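Local coordinates for putative TRAP PERIPLASMIC SOLUTE BINDING PROTEIN (Haemophilus influenzae, PDB 4PBQ), which probably serves as the periplasmic solute-binding component of a TRAP transporter, capturing small sugar-acid substrates such as the L-gulonate bound here, at residues 36-41 against 208-213; 53-58 against 251-256; 97-102 against 317-322. One frame throughout, in Å; residues are numbered along the deposited sequence.

Interaction 1: residues 36-41 against 208-213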
loop_
_atom_site.group_PDB
_atom_site.type_symbol
_atom_site.label_atom_id
_atom_site.label_comp_id
_atom_site.label_asym_id
_atom_site.label_seq_id
_atom_site.Cartn_x
_atom_site.Cartn_y
_atom_site.Cartn_z
ATOM N N ILE A 36 5.983 -7.000 12.880
ATOM C CA ILE A 36 7.387 -6.740 12.598
ATOM C C ILE A 36 7.592 -6.043 11.256
ATOM O O ILE A 36 8.724 -5.846 10.809
ATOM C CB ILE A 36 8.282 -7.992 12.729
ATOM C CG1 ILE A 36 7.754 -9.161 11.907
ATOM C CG2 ILE A 36 8.393 -8.394 14.192
ATOM C CD1 ILE A 36 7.856 -8.949 10.430
ATOM N N HIS A 37 6.495 -5.643 10.621
ATOM C CA HIS A 37 6.616 -4.778 9.449
ATOM C C HIS A 37 7.217 -3.420 9.878
ATOM O O HIS A 37 6.923 -2.910 10.976
ATOM C CB HIS A 37 5.233 -4.596 8.786
ATOM C CG HIS A 37 5.297 -3.973 7.435
ATOM N ND1 HIS A 37 5.166 -2.617 7.240
ATOM C CD2 HIS A 37 5.469 -4.519 6.207
ATOM C CE1 HIS A 37 5.254 -2.354 5.949
ATOM N NE2 HIS A 37 5.454 -3.486 5.307
ATOM N N PRO A 38 8.017 -2.794 9.009
ATOM C CA PRO A 38 8.555 -1.468 9.394
ATOM C C PRO A 38 7.533 -0.406 9.812
ATOM O O PRO A 38 7.819 0.422 10.678
ATOM C CB PRO A 38 9.310 -1.030 8.131
ATOM C CG PRO A 38 9.823 -2.343 7.570
ATOM C CD PRO A 38 8.645 -3.295 7.779
ATOM N N SER A 39 6.362 -0.401 9.200
ATOM C CA SER A 39 5.284 0.489 9.625
ATOM C C SER A 39 4.918 0.279 11.093
ATOM O O SER A 39 4.708 1.246 11.835
ATOM C CB SER A 39 4.035 0.338 8.717
ATOM O OG SER A 39 3.515 -0.971 8.778
ATOM N N HIS A 40 4.863 -0.967 11.541
ATOM C CA HIS A 40 4.459 -1.224 12.911
ATOM C C HIS A 40 5.553 -0.795 13.861
ATOM O O HIS A 40 5.275 -0.176 14.876
ATOM C CB HIS A 40 4.165 -2.696 13.170
ATOM C CG HIS A 40 3.519 -2.933 14.499
ATOM N ND1 HIS A 40 2.169 -2.788 14.701
ATOM C CD2 HIS A 40 4.034 -3.274 15.701
ATOM C CE1 HIS A 40 1.874 -3.017 15.969
ATOM N NE2 HIS A 40 2.993 -3.317 16.596
ATOM N N ILE A 41 6.787 -1.148 13.520
ATOM C CA ILE A 41 7.943 -0.807 14.345
ATOM C C ILE A 41 8.047 0.703 14.484
ATOM O O ILE A 41 8.233 1.218 15.584
ATOM C CB ILE A 41 9.237 -1.392 13.732
ATOM C CG1 ILE A 41 9.227 -2.927 13.851
ATOM C CG2 ILE A 41 10.456 -0.883 14.447
ATOM C CD1 ILE A 41 10.285 -3.620 13.017
ATOM N N PRO A 208 4.025 -6.315 -2.127
ATOM C CA PRO A 208 5.444 -6.012 -1.935
ATOM C C PRO A 208 6.204 -7.179 -1.321
ATOM O O PRO A 208 5.604 -8.030 -0.643
ATOM C CB PRO A 208 5.424 -4.782 -1.003
ATOM C CG PRO A 208 4.050 -4.188 -1.190
ATOM C CD PRO A 208 3.151 -5.372 -1.423
ATOM N N TYR A 209 7.522 -7.195 -1.526
ATOM C CA TYR A 209 8.392 -8.219 -0.935
ATOM C C TYR A 209 8.147 -8.412 0.565
ATOM O O TYR A 209 8.081 -9.546 1.031
ATOM C CB TYR A 209 9.878 -7.881 -1.156
ATOM C CG TYR A 209 10.441 -8.369 -2.465
ATOM C CD1 TYR A 209 10.618 -9.718 -2.715
ATOM C CD2 TYR A 209 10.832 -7.470 -3.439
ATOM C CE1 TYR A 209 11.171 -10.160 -3.924
ATOM C CE2 TYR A 209 11.346 -7.900 -4.635
ATOM C CZ TYR A 209 11.527 -9.239 -4.869
ATOM O OH TYR A 209 12.067 -9.631 -6.087
HETATM N N MSE A 210 8.056 -7.321 1.333
HETATM C CA MSE A 210 7.970 -7.486 2.776
HETATM C C MSE A 210 6.696 -8.184 3.186
HETATM O O MSE A 210 6.736 -9.044 4.066
HETATM C CB MSE A 210 8.138 -6.169 3.540
HETATM C CG MSE A 210 9.506 -5.556 3.329
HETATM SE SE MSE A 210 9.826 -4.001 4.456
HETATM C CE MSE A 210 8.749 -2.713 3.504
ATOM N N LEU A 211 5.576 -7.873 2.535
ATOM C CA LEU A 211 4.348 -8.604 2.799
ATOM C C LEU A 211 4.488 -10.106 2.492
ATOM O O LEU A 211 4.052 -10.962 3.262
ATOM C CB LEU A 211 3.199 -7.979 1.990
ATOM C CG LEU A 211 1.757 -8.458 2.164
ATOM C CD1 LEU A 211 1.468 -9.857 1.606
ATOM C CD2 LEU A 211 1.367 -8.360 3.590
ATOM N N ILE A 212 5.089 -10.434 1.354
ATOM C CA ILE A 212 5.294 -11.821 0.971
ATOM C C ILE A 212 6.082 -12.602 2.028
ATOM O O ILE A 212 5.765 -13.751 2.319
ATOM C CB ILE A 212 5.950 -11.876 -0.413
ATOM C CG1 ILE A 212 4.931 -11.383 -1.430
ATOM C CG2 ILE A 212 6.409 -13.292 -0.758
ATOM C CD1 ILE A 212 5.503 -11.179 -2.831
ATOM N N LYS A 213 7.069 -11.967 2.663
ATOM C CA LYS A 213 7.793 -12.650 3.727
ATOM C C LYS A 213 6.958 -12.681 5.004
ATOM O O LYS A 213 6.809 -13.738 5.624
ATOM C CB LYS A 213 9.121 -11.974 4.049
ATOM C CG LYS A 213 9.942 -12.779 5.067
ATOM C CD LYS A 213 11.112 -12.019 5.651
ATOM C CE LYS A 213 11.695 -12.822 6.790
ATOM N NZ LYS A 213 12.823 -12.144 7.524
#

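Interaction 2: residues 53-58 against 251-256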
loop_
_atom_site.group_PDB
_atom_site.type_symbol
_atom_site.label_atom_id
_atom_site.label_comp_id
_atom_site.label_asym_id
_atom_site.label_seq_id
_atom_site.Cartn_x
_atom_site.Cartn_y
_atom_site.Cartn_z
ATOM N N ASN A 53 4.225 10.449 25.172
ATOM C CA ASN A 53 5.134 11.212 26.034
ATOM C C ASN A 53 4.909 12.721 26.007
ATOM O O ASN A 53 4.873 13.377 27.047
ATOM C CB ASN A 53 6.588 10.919 25.682
ATOM C CG ASN A 53 7.042 9.557 26.153
ATOM O OD1 ASN A 53 6.707 9.126 27.254
ATOM N ND2 ASN A 53 7.833 8.880 25.328
ATOM N N GLU A 54 4.792 13.287 24.821
ATOM C CA GLU A 54 4.758 14.730 24.685
ATOM C C GLU A 54 3.378 15.355 24.927
ATOM O O GLU A 54 3.248 16.578 24.942
ATOM C CB GLU A 54 5.362 15.122 23.335
ATOM C CG GLU A 54 6.805 14.642 23.237
ATOM C CD GLU A 54 7.556 15.065 21.981
ATOM O OE1 GLU A 54 7.150 16.058 21.344
ATOM O OE2 GLU A 54 8.571 14.386 21.654
ATOM N N THR A 55 2.354 14.527 25.144
ATOM C CA THR A 55 1.050 15.044 25.560
ATOM C C THR A 55 0.737 14.676 27.007
ATOM O O THR A 55 -0.427 14.632 27.412
ATOM C CB THR A 55 -0.104 14.531 24.671
ATOM O OG1 THR A 55 -0.336 13.128 24.908
ATOM C CG2 THR A 55 0.181 14.791 23.209
ATOM N N ASN A 56 1.766 14.404 27.802
ATOM C CA ASN A 56 1.530 14.093 29.211
ATOM C C ASN A 56 0.546 12.926 29.333
ATOM O O ASN A 56 -0.282 12.883 30.243
ATOM C CB ASN A 56 0.972 15.334 29.920
ATOM C CG ASN A 56 0.820 15.143 31.433
ATOM O OD1 ASN A 56 1.532 14.349 32.048
ATOM N ND2 ASN A 56 -0.136 15.865 32.024
ATOM N N HIS A 57 0.610 12.018 28.369
ATOM C CA HIS A 57 -0.213 10.814 28.361
ATOM C C HIS A 57 -1.736 11.063 28.272
ATOM O O HIS A 57 -2.543 10.233 28.685
ATOM C CB HIS A 57 0.147 9.971 29.581
ATOM C CG HIS A 57 1.528 9.401 29.507
ATOM N ND1 HIS A 57 2.630 10.035 30.045
ATOM C CD2 HIS A 57 1.993 8.274 28.915
ATOM C CE1 HIS A 57 3.709 9.310 29.808
ATOM N NE2 HIS A 57 3.348 8.238 29.124
ATOM N N LYS A 58 -2.106 12.187 27.667
ATOM C CA LYS A 58 -3.510 12.567 27.458
ATOM C C LYS A 58 -4.146 11.735 26.345
ATOM O O LYS A 58 -5.380 11.596 26.276
ATOM C CB LYS A 58 -3.558 14.032 27.052
ATOM C CG LYS A 58 -4.934 14.566 26.717
ATOM C CD LYS A 58 -4.869 16.064 26.441
ATOM C CE LYS A 58 -6.228 16.640 26.063
ATOM N NZ LYS A 58 -6.148 18.131 25.900
ATOM N N GLN A 251 -2.752 18.807 18.068
ATOM C CA GLN A 251 -2.612 18.357 16.689
ATOM C C GLN A 251 -1.194 18.569 16.175
ATOM O O GLN A 251 -0.687 17.757 15.406
ATOM C CB GLN A 251 -3.596 19.077 15.772
ATOM C CG GLN A 251 -5.039 18.626 15.900
ATOM C CD GLN A 251 -5.935 19.326 14.901
ATOM O OE1 GLN A 251 -5.506 20.256 14.209
ATOM N NE2 GLN A 251 -7.199 18.912 14.842
ATOM N N ILE A 252 -0.559 19.661 16.588
ATOM C CA ILE A 252 0.828 19.932 16.218
ATOM C C ILE A 252 1.755 18.812 16.710
ATOM O O ILE A 252 2.697 18.417 16.007
ATOM C CB ILE A 252 1.265 21.290 16.782
ATOM C CG1 ILE A 252 0.644 22.403 15.942
ATOM C CG2 ILE A 252 2.811 21.439 16.816
ATOM C CD1 ILE A 252 0.613 23.757 16.662
ATOM N N ILE A 253 1.464 18.278 17.899
ATOM C CA ILE A 253 2.245 17.159 18.422
ATOM C C ILE A 253 1.989 15.881 17.604
ATOM O O ILE A 253 2.922 15.147 17.307
ATOM C CB ILE A 253 1.956 16.927 19.907
ATOM C CG1 ILE A 253 2.421 18.169 20.691
ATOM C CG2 ILE A 253 2.695 15.701 20.402
ATOM C CD1 ILE A 253 2.059 18.149 22.152
ATOM N N PHE A 254 0.736 15.621 17.236
ATOM C CA PHE A 254 0.413 14.493 16.357
ATOM C C PHE A 254 1.136 14.653 15.030
ATOM O O PHE A 254 1.624 13.686 14.477
ATOM C CB PHE A 254 -1.094 14.391 16.077
ATOM C CG PHE A 254 -1.870 13.655 17.132
ATOM C CD1 PHE A 254 -2.015 14.189 18.404
ATOM C CD2 PHE A 254 -2.449 12.422 16.845
ATOM C CE1 PHE A 254 -2.728 13.503 19.391
ATOM C CE2 PHE A 254 -3.172 11.732 17.790
ATOM C CZ PHE A 254 -3.314 12.268 19.089
ATOM N N GLU A 255 1.179 15.877 14.508
ATOM C CA GLU A 255 1.846 16.123 13.220
ATOM C C GLU A 255 3.364 15.923 13.308
ATOM O O GLU A 255 3.974 15.390 12.380
ATOM C CB GLU A 255 1.492 17.510 12.697
ATOM C CG GLU A 255 0.034 17.599 12.263
ATOM C CD GLU A 255 -0.552 19.024 12.330
ATOM O OE1 GLU A 255 0.128 19.970 12.770
ATOM O OE2 GLU A 255 -1.722 19.187 11.944
ATOM N N LYS A 256 3.961 16.356 14.410
ATOM C CA LYS A 256 5.388 16.111 14.680
ATOM C C LYS A 256 5.659 14.610 14.690
ATOM O O LYS A 256 6.618 14.117 14.110
ATOM C CB LYS A 256 5.775 16.719 16.042
ATOM C CG LYS A 256 7.229 16.448 16.482
ATOM C CD LYS A 256 7.524 17.004 17.906
ATOM C CE LYS A 256 8.948 16.727 18.357
ATOM N NZ LYS A 256 9.274 17.385 19.654
#

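Interaction 3: residues 97-102 against 317-322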
loop_
_atom_site.group_PDB
_atom_site.type_symbol
_atom_site.label_atom_id
_atom_site.label_comp_id
_atom_site.label_asym_id
_atom_site.label_seq_id
_atom_site.Cartn_x
_atom_site.Cartn_y
_atom_site.Cartn_z
ATOM N N ASP A 97 -13.818 7.533 -4.380
ATOM C CA ASP A 97 -13.365 8.631 -5.224
ATOM C C ASP A 97 -12.050 8.199 -5.836
ATOM O O ASP A 97 -11.054 8.026 -5.136
ATOM C CB ASP A 97 -13.185 9.922 -4.401
ATOM C CG ASP A 97 -12.849 11.140 -5.258
ATOM O OD1 ASP A 97 -12.314 10.966 -6.369
ATOM O OD2 ASP A 97 -13.109 12.293 -4.815
ATOM N N PRO A 98 -12.015 8.057 -7.160
ATOM C CA PRO A 98 -10.857 7.408 -7.786
ATOM C C PRO A 98 -9.555 8.191 -7.652
ATOM O O PRO A 98 -8.502 7.602 -7.859
ATOM C CB PRO A 98 -11.248 7.308 -9.267
ATOM C CG PRO A 98 -12.710 7.556 -9.317
ATOM C CD PRO A 98 -13.069 8.390 -8.136
ATOM N N ILE A 99 -9.615 9.478 -7.327
ATOM C CA ILE A 99 -8.385 10.259 -7.254
ATOM C C ILE A 99 -7.414 9.662 -6.225
ATOM O O ILE A 99 -6.190 9.731 -6.385
ATOM C CB ILE A 99 -8.652 11.769 -6.988
ATOM C CG1 ILE A 99 -7.388 12.563 -7.335
ATOM C CG2 ILE A 99 -9.109 12.012 -5.557
ATOM C CD1 ILE A 99 -7.637 13.960 -7.811
ATOM N N PHE A 100 -7.960 9.066 -5.177
ATOM C CA PHE A 100 -7.109 8.524 -4.106
ATOM C C PHE A 100 -6.276 7.329 -4.545
ATOM O O PHE A 100 -5.305 6.965 -3.876
ATOM C CB PHE A 100 -7.950 8.146 -2.876
ATOM C CG PHE A 100 -8.740 9.296 -2.330
ATOM C CD1 PHE A 100 -8.105 10.496 -2.009
ATOM C CD2 PHE A 100 -10.102 9.198 -2.145
ATOM C CE1 PHE A 100 -8.829 11.579 -1.511
ATOM C CE2 PHE A 100 -10.836 10.290 -1.683
ATOM C CZ PHE A 100 -10.193 11.480 -1.357
ATOM N N GLY A 101 -6.649 6.697 -5.653
ATOM C CA GLY A 101 -5.926 5.531 -6.112
ATOM C C GLY A 101 -4.778 5.810 -7.083
ATOM O O GLY A 101 -4.099 4.870 -7.535
ATOM N N VAL A 102 -4.559 7.086 -7.402
ATOM C CA VAL A 102 -3.615 7.463 -8.451
ATOM C C VAL A 102 -2.190 6.962 -8.188
ATOM O O VAL A 102 -1.476 6.641 -9.132
ATOM C CB VAL A 102 -3.613 8.995 -8.702
ATOM C CG1 VAL A 102 -3.092 9.767 -7.498
ATOM C CG2 VAL A 102 -2.809 9.337 -9.945
ATOM N N LYS A 317 -5.105 14.082 -16.674
ATOM C CA LYS A 317 -4.027 14.688 -17.445
ATOM C C LYS A 317 -3.218 15.655 -16.574
ATOM O O LYS A 317 -1.984 15.600 -16.532
ATOM C CB LYS A 317 -4.606 15.410 -18.669
ATOM C CG LYS A 317 -3.570 16.021 -19.591
ATOM C CD LYS A 317 -4.227 16.845 -20.701
ATOM C CE LYS A 317 -3.224 17.197 -21.785
ATOM N NZ LYS A 317 -1.889 17.545 -21.213
ATOM N N ASP A 318 -3.929 16.518 -15.859
ATOM C CA ASP A 318 -3.307 17.520 -15.005
ATOM C C ASP A 318 -2.552 16.873 -13.825
ATOM O O ASP A 318 -1.448 17.303 -13.481
ATOM C CB ASP A 318 -4.370 18.482 -14.475
ATOM C CG ASP A 318 -3.795 19.554 -13.578
ATOM O OD1 ASP A 318 -2.858 20.254 -14.020
ATOM O OD2 ASP A 318 -4.276 19.689 -12.426
ATOM N N VAL A 319 -3.146 15.851 -13.212
ATOM C CA VAL A 319 -2.536 15.242 -12.034
ATOM C C VAL A 319 -1.255 14.525 -12.419
ATOM O O VAL A 319 -0.219 14.697 -11.769
ATOM C CB VAL A 319 -3.516 14.307 -11.283
ATOM C CG1 VAL A 319 -2.792 13.503 -10.197
ATOM C CG2 VAL A 319 -4.635 15.123 -10.661
ATOM N N VAL A 320 -1.305 13.760 -13.501
ATOM C CA VAL A 320 -0.125 13.041 -13.949
ATOM C C VAL A 320 0.988 14.035 -14.337
ATOM O O VAL A 320 2.172 13.799 -14.076
ATOM C CB VAL A 320 -0.480 12.072 -15.105
ATOM C CG1 VAL A 320 0.772 11.585 -15.809
ATOM C CG2 VAL A 320 -1.297 10.909 -14.565
ATOM N N GLN A 321 0.607 15.149 -14.953
ATOM C CA GLN A 321 1.567 16.199 -15.268
ATOM C C GLN A 321 2.246 16.728 -14.000
ATOM O O GLN A 321 3.459 16.897 -13.964
ATOM C CB GLN A 321 0.888 17.353 -16.006
ATOM C CG GLN A 321 1.762 18.604 -16.091
ATOM C CD GLN A 321 1.188 19.668 -17.010
ATOM O OE1 GLN A 321 0.167 19.460 -17.681
ATOM N NE2 GLN A 321 1.846 20.820 -17.048
ATOM N N LYS A 322 1.468 16.980 -12.958
ATOM C CA LYS A 322 2.044 17.514 -11.728
ATOM C C LYS A 322 2.919 16.479 -11.032
ATOM O O LYS A 322 3.922 16.821 -10.402
ATOM C CB LYS A 322 0.945 18.000 -10.785
ATOM C CG LYS A 322 0.177 19.214 -11.323
ATOM C CD LYS A 322 -0.631 19.884 -10.227
ATOM C CE LYS A 322 -1.700 20.803 -10.794
ATOM N NZ LYS A 322 -1.244 21.516 -12.003
#

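Interaction 1: residues 36-41 against 208-213
M210, present as the selenomethionine label, reaches from helix 209-214 to H37 and P38, the residues that open helix 38-54, and following it outward shows how one side chain can serve two unlike neighbours. Its CB, which points toward the other segment, lies 4.1 Å from H37 CD2, so the imidazole is met close to the base of the chain. Beyond CG, the selenium comes up against the pyrrolidine: M210 SE is 3.5 Å from P38 CG, with P38 CD almost as near. The chain then bends at chi3 (-76°), which carries the methyl back to the histidine, M210 CE resting 3.8 Å from H37 NE2. The approach of this methyl to the ring is oblique, and the two side chains cross at roughly a right angle. M210 SE sits 5.0 Å from the H37 ring centroid, 32° off the ring normal, an oblique Met-aromatic contact.

What steadies the imidazole is its role as N-cap. S39 N donates to H37 ND1 over 3.2 Å at 156°, from a position tilted out of the ring plane, and S39 OG and H37 ND1 share a second hydrogen bond, 2.8 Å long. Within the same segment, P38 CD lies over one ring face, toward the rim. N144 of strand 136-151 and D214 also touch H37, while P208 packs on R147, a residue of the L-gulonate pocket.

Across the segments there is no hydrogen bond; the polar work is done within 36-41, where ND1 is occupied by the cap. The buried join between the two helix starts rests on van der Waals packing of the selenomethionine chain against the proline ring and the imidazole, with the H37 side chain about 9 Å from the bound L-gulonate.

Interaction 2: residues 53-58 against 251-256
E54, at the last helical position of 38-54, meets helix 248-281. Its CB lies against the I253 methyl, with E54 CB and I253 CG2 4.0 Å apart, and its extended side chain carries the carboxylate on to K256. There K256 NZ donates to E54 OE1 at 3.0 Å, a salt bridge received on the syn side and 21° out of the carboxylate plane; the two chains cross at about a right angle, and both residues are exposed to solvent. The backbone takes part too, E54 O being 3.4 Å from I253 CD1.

T55 follows, the first residue to leave helical geometry. A chi1 of 71° turns its methyl to I253, placing T55 CG2 3.9 Å from I253 CG2 and nearly as close to CD1, while OG1 hydrogen-bonds back to I51 O in the preceding helical turn. Here the helix closes with a Schellman motif whose C-prime residue is N56, at positive phi; N56 N keeps a weak bond to N53 O. Overlapping it, a type I' turn runs from T55 to K58, closed by K58 N bonding to T55 O at 3.0 Å, which redirects the chain into strand 59-64. K58 extends an all-anti side chain to a salt bridge with D250, and its backbone pairs with T25, while the next residue, Y59, meets F254 edge-to-face.

Interaction 3: residues 97-102 against 317-322
With chi1 at 66°, V102 holds its CG2 anti to the backbone N, while V319, at 170°, does the same with CG1; these two methyls are the ones that meet, V102 CG2 lying 4.2 Å from V319 CG1 as the side chains cross at a slant. The other V319 branch serves a second neighbour. I99 extends its chain to bring CD1 within 4.3 Å of V319 CG2, so the two methyls of a single valine are divided between residues three apart, one turn of the 3-10 segment.

The contact is wholly apolar and buried, and I127 of helix 122-129 touches I99, V102 and V319 alike, making a common partner for both segments. Each segment also has polar bonds of its own. D97 OD1 accepts from I99 N at 3.2 Å, from above the carboxylate plane, and D97 OD2 bonds to Y134 OH; on the helix, K322 NZ bridges to D318 OD1 at 2.9 Å.

Thus the last helix of the chain, 316-326, packs on the connection between strand 86-89 and helix 112-119, whose 3-10 segment is introduced by a classic Asx turn at D97.

How the interactions relate
Interactions 1 and 2 draw on opposite ends of helix 38-54, its capped start and its Schellman end, with centres 26 Å and nearest atoms about 12 Å apart. Helix 248-281 supplies I253 and K256 to interaction 2 and also touches S39, beside interaction 1, through Y261. Interaction 3 lies across the chain's centre from interaction 1, their centres 27 Å apart. The bound L-gulonate is about 9 Å from the H37 side chain and about 11 Å from that of V102, so both contacts lie near the pocket although neither residue is part of it, whereas interaction 2 is peripheral. Segments of any two interactions alternate along the chain, so none is closed off in sequence from the others.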